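Local coordinates for protein cytosolic IMP-GMP specific 5'-nucleotidase (Legionella pneumophila subsp. pneumophila, PDB 4OHF) that probably hydrolyses the 5'-phosphate of IMP, GMP and related nucleoside monophosphates, using magnesium, in the cytosol, at residues Ile207-Glu212 and Val241-Asn246; Leu255-Val260 and Gly277-Gly282; Gly272-Gly277 and Ala284-Glu289; Lys179-Tyr184 and Lys217-Tyr222; Lys16-Gly21 and Gly295-Tyr300. All coordinates share one frame; numbering follows the deposited sequence.

Contact 1. Residues Ile207-Glu212 and Val241-Asn246. With PO4 (phosphate ion), chain H.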
# COMPACT_ATOMS: atom_id res chain seq x y z
N ILE B 207 -5.26 -16.22 31.75
CA ILE B 207 -4.39 -15.07 31.69
C ILE B 207 -3.67 -15.06 30.35
O ILE B 207 -3.24 -16.10 29.86
CB ILE B 207 -3.35 -15.11 32.82
CG1 ILE B 207 -4.06 -14.94 34.17
CG2 ILE B 207 -2.29 -14.02 32.63
CD1 ILE B 207 -3.14 -15.01 35.34
N LEU B 208 -3.54 -13.88 29.75
CA LEU B 208 -2.85 -13.75 28.47
C LEU B 208 -1.96 -12.51 28.63
O LEU B 208 -2.39 -11.38 28.37
CB LEU B 208 -3.86 -13.56 27.34
CG LEU B 208 -3.37 -13.50 25.89
CD1 LEU B 208 -2.76 -14.85 25.50
CD2 LEU B 208 -4.54 -13.16 24.96
N THR B 209 -0.72 -12.74 29.06
CA THR B 209 0.23 -11.66 29.31
C THR B 209 1.46 -11.64 28.42
O THR B 209 1.88 -12.66 27.89
CB THR B 209 0.74 -11.72 30.77
OG1 THR B 209 1.80 -10.79 30.94
CG2 THR B 209 1.27 -13.11 31.11
N ASN B 210 2.05 -10.48 28.26
CA ASN B 210 3.26 -10.37 27.46
C ASN B 210 4.50 -10.55 28.35
O ASN B 210 5.62 -10.58 27.86
CB ASN B 210 3.30 -9.01 26.74
CG ASN B 210 2.69 -9.06 25.35
OD1 ASN B 210 1.94 -9.97 25.02
ND2 ASN B 210 3.00 -8.07 24.54
N SER B 211 4.29 -10.67 29.66
CA SER B 211 5.38 -10.86 30.63
C SER B 211 5.72 -12.33 30.66
O SER B 211 4.88 -13.17 30.33
CB SER B 211 4.94 -10.45 32.03
OG SER B 211 4.62 -9.07 32.08
N GLU B 212 6.95 -12.65 31.04
CA GLU B 212 7.35 -14.04 31.11
C GLU B 212 6.82 -14.70 32.38
O GLU B 212 6.41 -14.02 33.33
CB GLU B 212 8.87 -14.18 31.00
CG GLU B 212 9.68 -13.55 32.10
CD GLU B 212 11.14 -13.42 31.71
OE1 GLU B 212 11.72 -14.40 31.18
OE2 GLU B 212 11.71 -12.34 31.95
N VAL B 241 -2.80 -20.18 31.51
CA VAL B 241 -2.04 -18.99 31.80
C VAL B 241 -0.99 -18.95 30.71
O VAL B 241 -0.06 -19.74 30.71
CB VAL B 241 -1.44 -19.01 33.24
CG1 VAL B 241 -0.83 -20.34 33.52
CG2 VAL B 241 -0.40 -17.90 33.41
N ILE B 242 -1.20 -18.05 29.75
CA ILE B 242 -0.32 -17.87 28.60
C ILE B 242 0.63 -16.68 28.76
O ILE B 242 0.21 -15.53 28.86
CB ILE B 242 -1.18 -17.69 27.32
CG1 ILE B 242 -2.24 -18.80 27.26
CG2 ILE B 242 -0.30 -17.73 26.09
CD1 ILE B 242 -3.21 -18.67 26.10
N THR B 243 1.93 -16.97 28.76
CA THR B 243 2.97 -15.96 28.94
C THR B 243 3.77 -15.62 27.68
O THR B 243 3.79 -16.39 26.72
CB THR B 243 3.90 -16.40 30.05
OG1 THR B 243 4.55 -17.62 29.67
CG2 THR B 243 3.10 -16.66 31.31
N LEU B 244 4.45 -14.47 27.70
CA LEU B 244 5.20 -13.98 26.55
C LEU B 244 4.25 -14.21 25.36
O LEU B 244 4.63 -14.76 24.32
CB LEU B 244 6.51 -14.75 26.37
CG LEU B 244 7.71 -14.27 27.21
CD1 LEU B 244 8.89 -15.20 26.98
CD2 LEU B 244 8.09 -12.84 26.83
N ALA B 245 3.01 -13.79 25.55
CA ALA B 245 1.98 -13.97 24.55
C ALA B 245 2.33 -13.32 23.24
O ALA B 245 1.93 -13.78 22.18
CB ALA B 245 0.65 -13.43 25.06
N ASN B 246 3.08 -12.23 23.31
CA ASN B 246 3.48 -11.50 22.12
C ASN B 246 2.26 -10.89 21.40
O ASN B 246 2.06 -11.09 20.20
CB ASN B 246 4.27 -12.42 21.18
CG ASN B 246 5.10 -11.65 20.17
OD1 ASN B 246 5.81 -12.25 19.37
ND2 ASN B 246 5.02 -10.32 20.19
P PO4 H . 0.60 -7.75 29.96
O1 PO4 H . 2.07 -7.55 30.09
O2 PO4 H . -0.10 -6.46 30.06
O3 PO4 H . 0.13 -8.65 31.05
O4 PO4 H . 0.30 -8.36 28.64
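Leu-208 and Ile-242 lie side by side on one face of two parallel strands. Leu-208 CG stands anti to the backbone N (chi1 -176°), and CD1 beyond it rests 3.7 Å from Ile-242 CB and equally far from Ala-245 CB. Ile-207 and Val-241 pair on the other face. The backbone ladder consists of the bonds from Ile-242 N to Ile-207 O and from Thr-209 N to Ile-242 O. Past the strand ends, Ala-245 N bonds to Thr-209 O and Leu-244 N to Ser-211 O, so the loops stay joined.

Thr-209 splits its two branches. OG1, anti to the backbone N (chi1 171°), accepts from Ser-211 N at 2.8 Å, an ST turn, and donates to phosphate O3 at 2.7 Å; CG2 meets the methyl CG2 of Thr-243 at 4.0 Å. Asn-210 N grips phosphate O4 at 2.8 Å. The ion, probably from the crystallisation liquor, is also bonded by Asp-25 N and Lys-247 NZ, while Ser-211 OG bonds to the magnesium ligand Asp-25. A threonine just past the end of strand 204-208, bonded to phosphate near the metal site, is consistent with motif II of the HAD fold.

Contact 2. Residues Leu255-Val260 and Gly277-Gly282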
# COMPACT_ATOMS: atom_id res chain seq x y z
N LEU B 255 2.26 -17.69 15.44
CA LEU B 255 3.38 -18.13 16.25
C LEU B 255 2.95 -19.35 17.07
O LEU B 255 1.79 -19.45 17.49
CB LEU B 255 3.83 -16.96 17.13
CG LEU B 255 4.03 -15.70 16.26
CD1 LEU B 255 4.44 -14.51 17.10
CD2 LEU B 255 5.10 -15.99 15.19
N ARG B 256 3.85 -20.29 17.30
CA ARG B 256 3.49 -21.50 18.03
C ARG B 256 3.50 -21.41 19.56
O ARG B 256 4.14 -20.55 20.16
CB ARG B 256 4.35 -22.69 17.58
CG ARG B 256 5.88 -22.51 17.75
CD ARG B 256 6.62 -23.88 17.82
NE ARG B 256 6.24 -24.80 16.74
CZ ARG B 256 6.46 -24.58 15.44
NH1 ARG B 256 6.08 -25.48 14.54
NH2 ARG B 256 7.08 -23.47 15.04
N PHE B 257 2.76 -22.33 20.17
CA PHE B 257 2.68 -22.44 21.61
C PHE B 257 3.87 -23.26 22.11
O PHE B 257 4.44 -24.06 21.37
CB PHE B 257 1.40 -23.18 22.02
CG PHE B 257 0.19 -22.31 22.14
CD1 PHE B 257 0.03 -21.45 23.23
CD2 PHE B 257 -0.82 -22.37 21.18
CE1 PHE B 257 -1.10 -20.67 23.36
CE2 PHE B 257 -1.96 -21.58 21.31
CZ PHE B 257 -2.10 -20.73 22.41
N LEU B 258 4.24 -23.03 23.36
CA LEU B 258 5.32 -23.75 24.00
C LEU B 258 4.77 -24.15 25.36
O LEU B 258 4.17 -23.34 26.05
CB LEU B 258 6.56 -22.86 24.15
CG LEU B 258 7.33 -22.60 22.84
CD1 LEU B 258 8.47 -21.63 23.07
CD2 LEU B 258 7.88 -23.92 22.33
N SER B 259 4.93 -25.40 25.73
CA SER B 259 4.42 -25.85 27.01
C SER B 259 5.42 -25.53 28.11
O SER B 259 6.60 -25.85 27.98
CB SER B 259 4.14 -27.34 26.96
OG SER B 259 3.55 -27.77 28.17
N VAL B 260 4.96 -24.90 29.18
CA VAL B 260 5.86 -24.54 30.27
C VAL B 260 5.71 -25.44 31.47
O VAL B 260 4.59 -25.67 31.95
CB VAL B 260 5.64 -23.08 30.74
CG1 VAL B 260 6.74 -22.68 31.71
CG2 VAL B 260 5.60 -22.14 29.56
N GLY B 277 -3.14 -25.44 31.63
CA GLY B 277 -1.79 -25.36 32.14
C GLY B 277 -1.12 -24.05 31.77
O GLY B 277 -1.79 -23.10 31.35
N VAL B 278 0.20 -24.00 31.91
CA VAL B 278 0.95 -22.80 31.59
C VAL B 278 1.60 -22.95 30.22
O VAL B 278 2.02 -24.04 29.86
CB VAL B 278 2.04 -22.56 32.64
CG1 VAL B 278 2.73 -21.24 32.37
CG2 VAL B 278 1.42 -22.58 34.03
N TYR B 279 1.67 -21.85 29.47
CA TYR B 279 2.27 -21.85 28.14
C TYR B 279 3.01 -20.55 27.86
O TYR B 279 2.96 -19.59 28.64
CB TYR B 279 1.20 -22.04 27.05
CG TYR B 279 0.54 -23.41 27.01
CD1 TYR B 279 -0.53 -23.71 27.86
CD2 TYR B 279 1.00 -24.40 26.15
CE1 TYR B 279 -1.13 -24.97 27.85
CE2 TYR B 279 0.41 -25.67 26.12
CZ TYR B 279 -0.66 -25.95 26.97
OH TYR B 279 -1.27 -27.19 26.94
N GLN B 280 3.71 -20.52 26.72
CA GLN B 280 4.43 -19.34 26.27
C GLN B 280 4.10 -19.15 24.79
O GLN B 280 3.95 -20.13 24.06
CB GLN B 280 5.95 -19.53 26.46
CG GLN B 280 6.77 -18.35 25.98
CD GLN B 280 8.21 -18.41 26.43
OE1 GLN B 280 8.49 -18.32 27.62
NE2 GLN B 280 9.12 -18.55 25.48
N GLY B 281 3.98 -17.89 24.35
CA GLY B 281 3.66 -17.61 22.96
C GLY B 281 2.24 -18.00 22.56
O GLY B 281 1.26 -17.69 23.25
N GLY B 282 2.12 -18.70 21.43
CA GLY B 282 0.81 -19.14 20.96
C GLY B 282 0.10 -18.18 20.02
O GLY B 282 0.62 -17.11 19.65
O HOH W 1 0.69 -15.72 16.81
O HOH W 2 1.07 -26.75 29.92
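Strands 257-260 and 277-281 run antiparallel with a strong twist, their axes 140° apart, and the hydrogen-bonded pair Leu-258/Gln-280 is flanked by the non-hydrogen-bonded pairs Phe-257/Gly-281 and Ser-259/Tyr-279. Leu-258 and Gln-280 exchange both backbone bonds, and Val-260 N continues the ladder to Val-278 O at 3.1 Å. At the opposite end Gly-282 N bonds to Arg-256 O.

On one face Leu-258 and Gln-280 point the same way, Leu-258 CD1 4.0 Å from Gln-280 NE2. Val-260 joins them, its CG2 4.1 Å from Gln-280 CB and its CB 3.8 Å from Val-278 CG1. Gln-280 CG is anti to the backbone N (chi1 178°), and the chain runs on extended to an amide whose OE1 accepts from Asn-269 of the second subunit; Leu-258 packs on its own counterpart there. Tyr-279 and Ser-259 lie on the other face, with Phe-257 beside Tyr-279. The Phe-257 ring lies against Gly-282 CA, modelled too close for the detail to be trusted. Phe-257 CD1 lies 4.0 Å from Tyr-279 CB; the two rings meet obliquely, planes at 72°. Tyr-279 OH bonds to Val-275 N in the preceding loop, and Tyr-279 CD2 passes 3.8 Å from Ser-259 CA. One water bridges Ser-259 OG and Val-278 O and lies over a Tyr-279 face near the rim; another links Leu-255 N with Gly-282 O.

This is an antiparallel end of a mixed HAD sheet: beyond the parallel core and strand 277-281 comes the hairpin of 257-260 with 267-269, which meets the second subunit.

Contact 3. Residues Gly272-Gly277 and Ala284-Glu289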
# COMPACT_ATOMS: atom_id res chain seq x y z
N GLY B 272 -0.23 -31.44 19.17
CA GLY B 272 -1.59 -31.77 19.51
C GLY B 272 -2.24 -30.59 20.19
O GLY B 272 -1.66 -29.51 20.24
N PRO B 273 -3.46 -30.75 20.73
CA PRO B 273 -4.17 -29.67 21.40
C PRO B 273 -3.57 -29.27 22.75
O PRO B 273 -3.03 -30.11 23.47
CB PRO B 273 -5.58 -30.23 21.54
CG PRO B 273 -5.31 -31.68 21.79
CD PRO B 273 -4.26 -31.99 20.74
N ILE B 274 -3.67 -27.99 23.09
CA ILE B 274 -3.15 -27.52 24.37
C ILE B 274 -4.18 -27.85 25.45
O ILE B 274 -5.39 -27.76 25.23
CB ILE B 274 -2.90 -25.99 24.36
CG1 ILE B 274 -4.20 -25.25 24.03
CG2 ILE B 274 -1.82 -25.64 23.34
CD1 ILE B 274 -4.05 -23.75 24.04
N VAL B 275 -3.69 -28.24 26.61
CA VAL B 275 -4.57 -28.61 27.70
C VAL B 275 -4.29 -27.68 28.87
O VAL B 275 -3.18 -27.19 29.03
CB VAL B 275 -4.34 -30.08 28.14
CG1 VAL B 275 -4.84 -31.03 27.06
CG2 VAL B 275 -2.86 -30.33 28.40
N PRO B 276 -5.31 -27.44 29.71
CA PRO B 276 -5.14 -26.56 30.87
C PRO B 276 -3.72 -26.61 31.41
O PRO B 276 -3.16 -27.69 31.61
CB PRO B 276 -6.18 -27.09 31.85
CG PRO B 276 -7.30 -27.51 30.93
CD PRO B 276 -6.57 -28.20 29.80
N GLY B 277 -3.14 -25.44 31.63
CA GLY B 277 -1.79 -25.36 32.14
C GLY B 277 -1.12 -24.05 31.77
O GLY B 277 -1.79 -23.10 31.35
N ALA B 284 -4.22 -17.02 18.90
CA ALA B 284 -5.66 -17.16 19.15
C ALA B 284 -6.33 -18.26 18.35
O ALA B 284 -7.16 -18.99 18.88
CB ALA B 284 -6.36 -15.85 18.89
N LYS B 285 -5.98 -18.34 17.08
CA LYS B 285 -6.56 -19.34 16.19
C LYS B 285 -6.49 -20.74 16.82
O LYS B 285 -7.52 -21.38 17.03
CB LYS B 285 -5.81 -19.32 14.86
CG LYS B 285 -6.21 -20.41 13.87
CD LYS B 285 -7.56 -20.15 13.23
CE LYS B 285 -7.51 -20.36 11.71
NZ LYS B 285 -6.94 -21.69 11.32
N LYS B 286 -5.28 -21.20 17.12
CA LYS B 286 -5.12 -22.52 17.71
C LYS B 286 -5.80 -22.68 19.06
O LYS B 286 -6.37 -23.72 19.35
CB LYS B 286 -3.63 -22.87 17.84
CG LYS B 286 -3.38 -24.21 18.51
CD LYS B 286 -2.02 -24.75 18.13
CE LYS B 286 -1.56 -25.83 19.10
NZ LYS B 286 -2.45 -27.03 19.12
N PHE B 287 -5.73 -21.63 19.88
CA PHE B 287 -6.33 -21.65 21.22
C PHE B 287 -7.82 -21.89 21.14
O PHE B 287 -8.38 -22.73 21.85
CB PHE B 287 -6.05 -20.32 21.93
CG PHE B 287 -6.64 -20.23 23.31
CD1 PHE B 287 -7.95 -19.82 23.51
CD2 PHE B 287 -5.87 -20.55 24.43
CE1 PHE B 287 -8.50 -19.72 24.79
CE2 PHE B 287 -6.40 -20.46 25.73
CZ PHE B 287 -7.72 -20.05 25.90
N THR B 288 -8.47 -21.15 20.26
CA THR B 288 -9.91 -21.25 20.07
C THR B 288 -10.31 -22.61 19.51
O THR B 288 -11.34 -23.19 19.91
CB THR B 288 -10.40 -20.12 19.14
OG1 THR B 288 -10.03 -18.85 19.70
CG2 THR B 288 -11.92 -20.18 18.97
N GLU B 289 -9.51 -23.14 18.60
CA GLU B 289 -9.80 -24.44 18.01
C GLU B 289 -9.67 -25.54 19.05
O GLU B 289 -10.60 -26.32 19.26
CB GLU B 289 -8.87 -24.71 16.82
CG GLU B 289 -9.49 -24.42 15.46
CD GLU B 289 -8.45 -24.06 14.40
OE1 GLU B 289 -7.38 -24.70 14.38
OE2 GLU B 289 -8.73 -23.14 13.58
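This is a small loop-to-helix contact, in which the loop leading into strand 277-281 packs against the start of the helix that follows that strand. Lys-286 and Phe-287 of the helix meet Gly-272 and Ile-274 of the loop.

Lys-286 supplies the polar part. Its CG is anti to the backbone N (chi1 177°), the chain runs out nearly straight, and a bend at chi4 of 63° turns NZ to the carbonyl of Gly-272. The bond from Lys-286 NZ to Gly-272 O is 2.8 Å, with the ammonium nitrogen above the carbonyl plane, about 44° out of it. NZ has a stronger partner, the carboxylate of Asp-290 one turn further on, which also takes a weak bond from Ile-274 N, so Asp-290 ties to both the lysine and the loop backbone.

Ile-274 supplies the apolar part. It crosses Phe-287 at about a right angle, with CD1 3.7 Å from Phe-287 CD2 and 4.2 Å from Phe-287 CA. Ile-274 CG2 comes within 4.3 Å of Lys-286 CE, so the lysine chain skirts the isoleucine on its way to Gly-272. Phe-257 of the neighbouring strand touches Ile-274, Lys-286 and Phe-287 alike, and the Phe-287 ring meets that of Phe-240 edge-to-face.

The arrangement belongs to the helical crossover from strand 277-281 to strand 298-302, in the Rossmann-like layering of helix on sheet found in HAD domains.

Contact 4. Residues Lys179-Tyr184 and Lys217-Tyr222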
# COMPACT_ATOMS: atom_id res chain seq x y z
N LYS B 179 11.60 -5.62 43.06
CA LYS B 179 12.25 -5.24 44.30
C LYS B 179 11.48 -4.16 45.05
O LYS B 179 11.92 -3.69 46.10
CB LYS B 179 13.65 -4.71 44.02
CG LYS B 179 13.67 -3.30 43.43
CD LYS B 179 14.97 -2.54 43.75
CE LYS B 179 15.09 -2.25 45.24
NZ LYS B 179 16.29 -1.44 45.55
N ASN B 180 10.34 -3.75 44.51
CA ASN B 180 9.56 -2.70 45.14
C ASN B 180 8.06 -2.85 44.96
O ASN B 180 7.33 -1.87 44.89
CB ASN B 180 9.99 -1.35 44.58
CG ASN B 180 10.46 -0.42 45.65
OD1 ASN B 180 9.75 -0.18 46.64
ND2 ASN B 180 11.67 0.12 45.48
N LEU B 181 7.61 -4.10 44.90
CA LEU B 181 6.21 -4.41 44.69
C LEU B 181 5.19 -3.55 45.41
O LEU B 181 4.24 -3.06 44.79
CB LEU B 181 5.97 -5.89 44.98
CG LEU B 181 6.71 -6.81 44.01
CD1 LEU B 181 6.54 -8.26 44.43
CD2 LEU B 181 6.18 -6.59 42.61
N LYS B 182 5.37 -3.31 46.71
CA LYS B 182 4.36 -2.51 47.39
C LYS B 182 4.30 -1.05 46.99
O LYS B 182 3.37 -0.34 47.36
CB LYS B 182 4.49 -2.63 48.91
CG LYS B 182 5.71 -2.02 49.54
CD LYS B 182 5.47 -1.87 51.04
CE LYS B 182 4.61 -3.02 51.60
NZ LYS B 182 4.25 -2.85 53.05
N LYS B 183 5.28 -0.59 46.23
CA LYS B 183 5.27 0.78 45.76
C LYS B 183 4.66 0.84 44.36
O LYS B 183 4.19 1.88 43.92
CB LYS B 183 6.69 1.34 45.71
CG LYS B 183 6.79 2.72 45.07
CD LYS B 183 8.22 3.08 44.72
CE LYS B 183 8.27 4.46 44.07
NZ LYS B 183 9.67 4.82 43.68
N TYR B 184 4.65 -0.29 43.66
CA TYR B 184 4.14 -0.32 42.29
C TYR B 184 2.81 -1.01 42.05
O TYR B 184 1.98 -0.48 41.32
CB TYR B 184 5.20 -0.89 41.35
CG TYR B 184 6.36 0.06 41.17
CD1 TYR B 184 6.20 1.25 40.45
CD2 TYR B 184 7.59 -0.20 41.76
CE1 TYR B 184 7.24 2.16 40.32
CE2 TYR B 184 8.64 0.70 41.64
CZ TYR B 184 8.46 1.88 40.91
OH TYR B 184 9.50 2.78 40.78
N LYS B 217 4.45 -15.44 37.82
CA LYS B 217 4.23 -16.30 38.97
C LYS B 217 4.41 -15.50 40.25
O LYS B 217 3.66 -15.67 41.20
CB LYS B 217 5.21 -17.49 38.94
CG LYS B 217 4.77 -18.66 39.80
CD LYS B 217 5.58 -19.93 39.54
CE LYS B 217 7.00 -19.80 40.06
NZ LYS B 217 7.75 -21.09 39.96
N LEU B 218 5.41 -14.62 40.25
CA LEU B 218 5.71 -13.77 41.39
C LEU B 218 4.57 -12.77 41.64
O LEU B 218 3.98 -12.72 42.72
CB LEU B 218 6.98 -12.98 41.12
CG LEU B 218 7.87 -12.62 42.30
CD1 LEU B 218 8.76 -11.47 41.83
CD2 LEU B 218 7.09 -12.23 43.54
N LEU B 219 4.28 -11.98 40.61
CA LEU B 219 3.25 -10.95 40.70
C LEU B 219 1.85 -11.49 41.00
O LEU B 219 1.11 -10.90 41.78
CB LEU B 219 3.23 -10.15 39.40
CG LEU B 219 2.64 -8.75 39.54
CD1 LEU B 219 3.66 -7.83 40.20
CD2 LEU B 219 2.28 -8.22 38.16
N LEU B 220 1.47 -12.59 40.37
CA LEU B 220 0.15 -13.16 40.60
C LEU B 220 0.02 -13.59 42.04
O LEU B 220 -1.01 -13.37 42.68
CB LEU B 220 -0.11 -14.34 39.67
CG LEU B 220 -0.42 -13.97 38.21
CD1 LEU B 220 -0.53 -15.22 37.36
CD2 LEU B 220 -1.71 -13.19 38.16
N ASP B 221 1.08 -14.22 42.55
CA ASP B 221 1.12 -14.67 43.93
C ASP B 221 1.02 -13.46 44.86
O ASP B 221 0.15 -13.41 45.71
CB ASP B 221 2.45 -15.40 44.17
CG ASP B 221 2.46 -16.20 45.46
OD1 ASP B 221 3.50 -16.82 45.74
OD2 ASP B 221 1.44 -16.22 46.18
N TYR B 222 1.91 -12.48 44.67
CA TYR B 222 1.91 -11.28 45.50
C TYR B 222 0.56 -10.56 45.56
O TYR B 222 0.13 -10.13 46.63
CB TYR B 222 2.98 -10.29 45.00
CG TYR B 222 2.98 -8.96 45.72
CD1 TYR B 222 3.65 -8.80 46.94
CD2 TYR B 222 2.28 -7.87 45.22
CE1 TYR B 222 3.61 -7.59 47.64
CE2 TYR B 222 2.24 -6.66 45.90
CZ TYR B 222 2.91 -6.52 47.11
OH TYR B 222 2.85 -5.32 47.80
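Leu-181 is the bump here, and the hollow it fills is made by Leu-218, Leu-219 and Tyr-222 along one side of helix 213-224. The leucine and the tyrosine slide past each other in opposite directions. Leu-181 CB sits over the centre of the Tyr-222 ring, 3.8 Å from its centroid and only 12° off the normal, a CH-pi contact. Leu-181 CD1 lies further toward helix 213-224, 3.9 Å from Tyr-222 CG, and touches Leu-218 CD2 at 4.1 Å. The other branch, CD2, turns to Leu-219 and meets its CD1 at 3.7 Å; these two side chains cross obliquely.

Helix 213-224 is the connecting helix of the beta-alpha-beta unit between strands 204-208 and 240-243 in the HAD core, and the short helix 181-184 packs against it, just after helix 172-178. Ile-177 and Ile-178 of that helix touch Leu-219 and Leu-218, extending the apolar patch; Leu-219 also packs on the magnesium ligand Asp-25.

Tyr-222 CG stands anti to the backbone N (chi1 175°), and the ring beyond it lies against Leu-181. The hydroxyl ends beside Lys-182, with OH 3.3 Å from Lys-182 CB, where it meets carbon and backbone, while the long lysine chain leads away. Arg-187 makes a cation-pi contact with the Tyr-222 ring and donates through NH2 to Tyr-222 O.

Contact 5. Residues Lys16-Gly21 and Gly295-Tyr300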
# COMPACT_ATOMS: atom_id res chain seq x y z
N LYS B 16 -23.53 -16.06 27.14
CA LYS B 16 -22.97 -16.86 26.05
C LYS B 16 -21.45 -16.82 25.95
O LYS B 16 -20.88 -17.33 24.99
CB LYS B 16 -23.59 -16.42 24.72
CG LYS B 16 -25.09 -16.71 24.59
CD LYS B 16 -25.59 -16.43 23.17
CE LYS B 16 -27.10 -16.72 23.00
NZ LYS B 16 -27.46 -18.16 23.27
N ILE B 17 -20.81 -16.22 26.94
CA ILE B 17 -19.35 -16.14 26.97
C ILE B 17 -18.82 -17.28 27.84
O ILE B 17 -19.12 -17.37 29.03
CB ILE B 17 -18.87 -14.79 27.56
CG1 ILE B 17 -19.15 -13.67 26.56
CG2 ILE B 17 -17.38 -14.85 27.89
CD1 ILE B 17 -18.46 -13.85 25.23
N LYS B 18 -18.01 -18.15 27.24
CA LYS B 18 -17.48 -19.28 27.98
C LYS B 18 -16.12 -19.05 28.62
O LYS B 18 -15.86 -19.49 29.74
CB LYS B 18 -17.43 -20.52 27.08
CG LYS B 18 -18.79 -21.05 26.65
CD LYS B 18 -18.61 -22.25 25.73
CE LYS B 18 -19.94 -22.82 25.24
NZ LYS B 18 -19.71 -23.89 24.20
N LEU B 19 -15.24 -18.36 27.91
CA LEU B 19 -13.92 -18.08 28.44
C LEU B 19 -13.64 -16.58 28.46
O LEU B 19 -13.97 -15.85 27.52
CB LEU B 19 -12.85 -18.78 27.59
CG LEU B 19 -12.86 -20.31 27.56
CD1 LEU B 19 -13.03 -20.79 26.13
CD2 LEU B 19 -11.55 -20.83 28.12
N ILE B 20 -13.05 -16.12 29.56
CA ILE B 20 -12.66 -14.73 29.70
C ILE B 20 -11.13 -14.65 29.80
O ILE B 20 -10.54 -15.12 30.77
CB ILE B 20 -13.27 -14.08 30.95
CG1 ILE B 20 -14.78 -13.92 30.77
CG2 ILE B 20 -12.66 -12.74 31.18
CD1 ILE B 20 -15.48 -13.44 32.01
N GLY B 21 -10.52 -14.08 28.77
CA GLY B 21 -9.07 -13.93 28.75
C GLY B 21 -8.67 -12.60 29.36
O GLY B 21 -9.15 -11.55 28.93
N GLY B 295 -15.17 -18.31 18.59
CA GLY B 295 -14.39 -17.15 18.98
C GLY B 295 -15.22 -16.13 19.74
O GLY B 295 -14.76 -15.54 20.71
N ASP B 296 -16.46 -15.93 19.30
CA ASP B 296 -17.35 -14.98 19.94
C ASP B 296 -17.82 -15.44 21.32
O ASP B 296 -18.61 -14.77 21.98
CB ASP B 296 -18.55 -14.69 19.02
CG ASP B 296 -19.44 -15.91 18.81
OD1 ASP B 296 -18.90 -17.03 18.74
OD2 ASP B 296 -20.67 -15.75 18.69
N GLU B 297 -17.32 -16.60 21.75
CA GLU B 297 -17.67 -17.13 23.06
C GLU B 297 -16.54 -16.80 24.04
O GLU B 297 -16.60 -17.15 25.23
CB GLU B 297 -17.89 -18.64 22.97
CG GLU B 297 -19.17 -19.04 22.26
CD GLU B 297 -19.36 -20.54 22.20
OE1 GLU B 297 -18.56 -21.21 21.50
OE2 GLU B 297 -20.29 -21.05 22.85
N ILE B 298 -15.51 -16.13 23.53
CA ILE B 298 -14.36 -15.72 24.32
C ILE B 298 -14.32 -14.19 24.45
O ILE B 298 -14.49 -13.47 23.46
CB ILE B 298 -13.02 -16.16 23.65
CG1 ILE B 298 -12.91 -17.68 23.63
CG2 ILE B 298 -11.84 -15.57 24.40
CD1 ILE B 298 -11.77 -18.18 22.80
N LEU B 299 -14.11 -13.71 25.66
CA LEU B 299 -13.98 -12.29 25.91
C LEU B 299 -12.57 -12.01 26.43
O LEU B 299 -12.15 -12.57 27.44
CB LEU B 299 -15.00 -11.80 26.95
CG LEU B 299 -14.75 -10.35 27.39
CD1 LEU B 299 -14.77 -9.41 26.19
CD2 LEU B 299 -15.78 -9.96 28.41
N TYR B 300 -11.85 -11.15 25.71
CA TYR B 300 -10.52 -10.77 26.13
C TYR B 300 -10.60 -9.34 26.67
O TYR B 300 -11.21 -8.47 26.04
CB TYR B 300 -9.54 -10.83 24.96
CG TYR B 300 -8.25 -10.08 25.22
CD1 TYR B 300 -7.99 -8.86 24.60
CD2 TYR B 300 -7.31 -10.57 26.12
CE1 TYR B 300 -6.83 -8.13 24.89
CE2 TYR B 300 -6.15 -9.86 26.41
CZ TYR B 300 -5.91 -8.64 25.80
OH TYR B 300 -4.77 -7.93 26.12
O HOH W 3 -21.66 -23.86 22.62
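Strands 19-22 and 298-302 are neighbours in the parallel part of the mixed HAD sheet, and they lead to the magnesium ligands Asp-23 and Asp-303. Leu-299 N bonds to Leu-19 O at 2.8 Å, and Gly-21 N to Leu-299 O. At the start of the pair one carbonyl, Glu-297 O, accepts twice: from Lys-18 N at 2.7 Å, and from Leu-19 N at 3.2 Å.

The side chains of Lys-18 and Glu-297 lie side by side. Lys-18 runs extended beyond CG, and its NZ makes a salt bridge of 3.2 Å with Glu-297 OE2, while Glu-297 OE1 accepts from Gly-294 N. Inside, Leu-19 CD1 lies 4.0 Å from Ile-298 CG1 on the face that also carries Tyr-300. On the other side Ile-17 CG2 lies 4.0 Å from Leu-299 CB, and Ile-17 CD1 reaches over Asp-296 O.

Tyr-300 touches Asp-23, and its OH bonds to Tyr-306 and Lys-247. Strand 204-208 flanks 19-22, strand 319-323 flanks 298-302, and Phe-287 and Thr-288 of helix 284-290 cover Ile-298.

How the contacts relate
Contacts 1, 2 and 5 are rungs of one mixed sheet, whose order 298-302, 19-22, 204-208, 240-243, 277-281, 257-260 runs from contact 5 through 1 to 2. Centres of contacts 1 and 2 are 9 Å apart, those of 1 and 5 about 17 Å. Contact 5 closes a long loop holding the other four. Within it contact 4 opens first and crosses contact 1, resting on the helix of its beta-alpha-beta unit; both close before contacts 2 and 3, which cross and share Gly-277. Contact 3 uses the helix joining strand 277-281 to 298-302, and its Phe-287 touches contacts 1, 2 and 5. Contacts 1 and 5 border the magnesium site, whereas contacts 1 and 2 touch the second subunit.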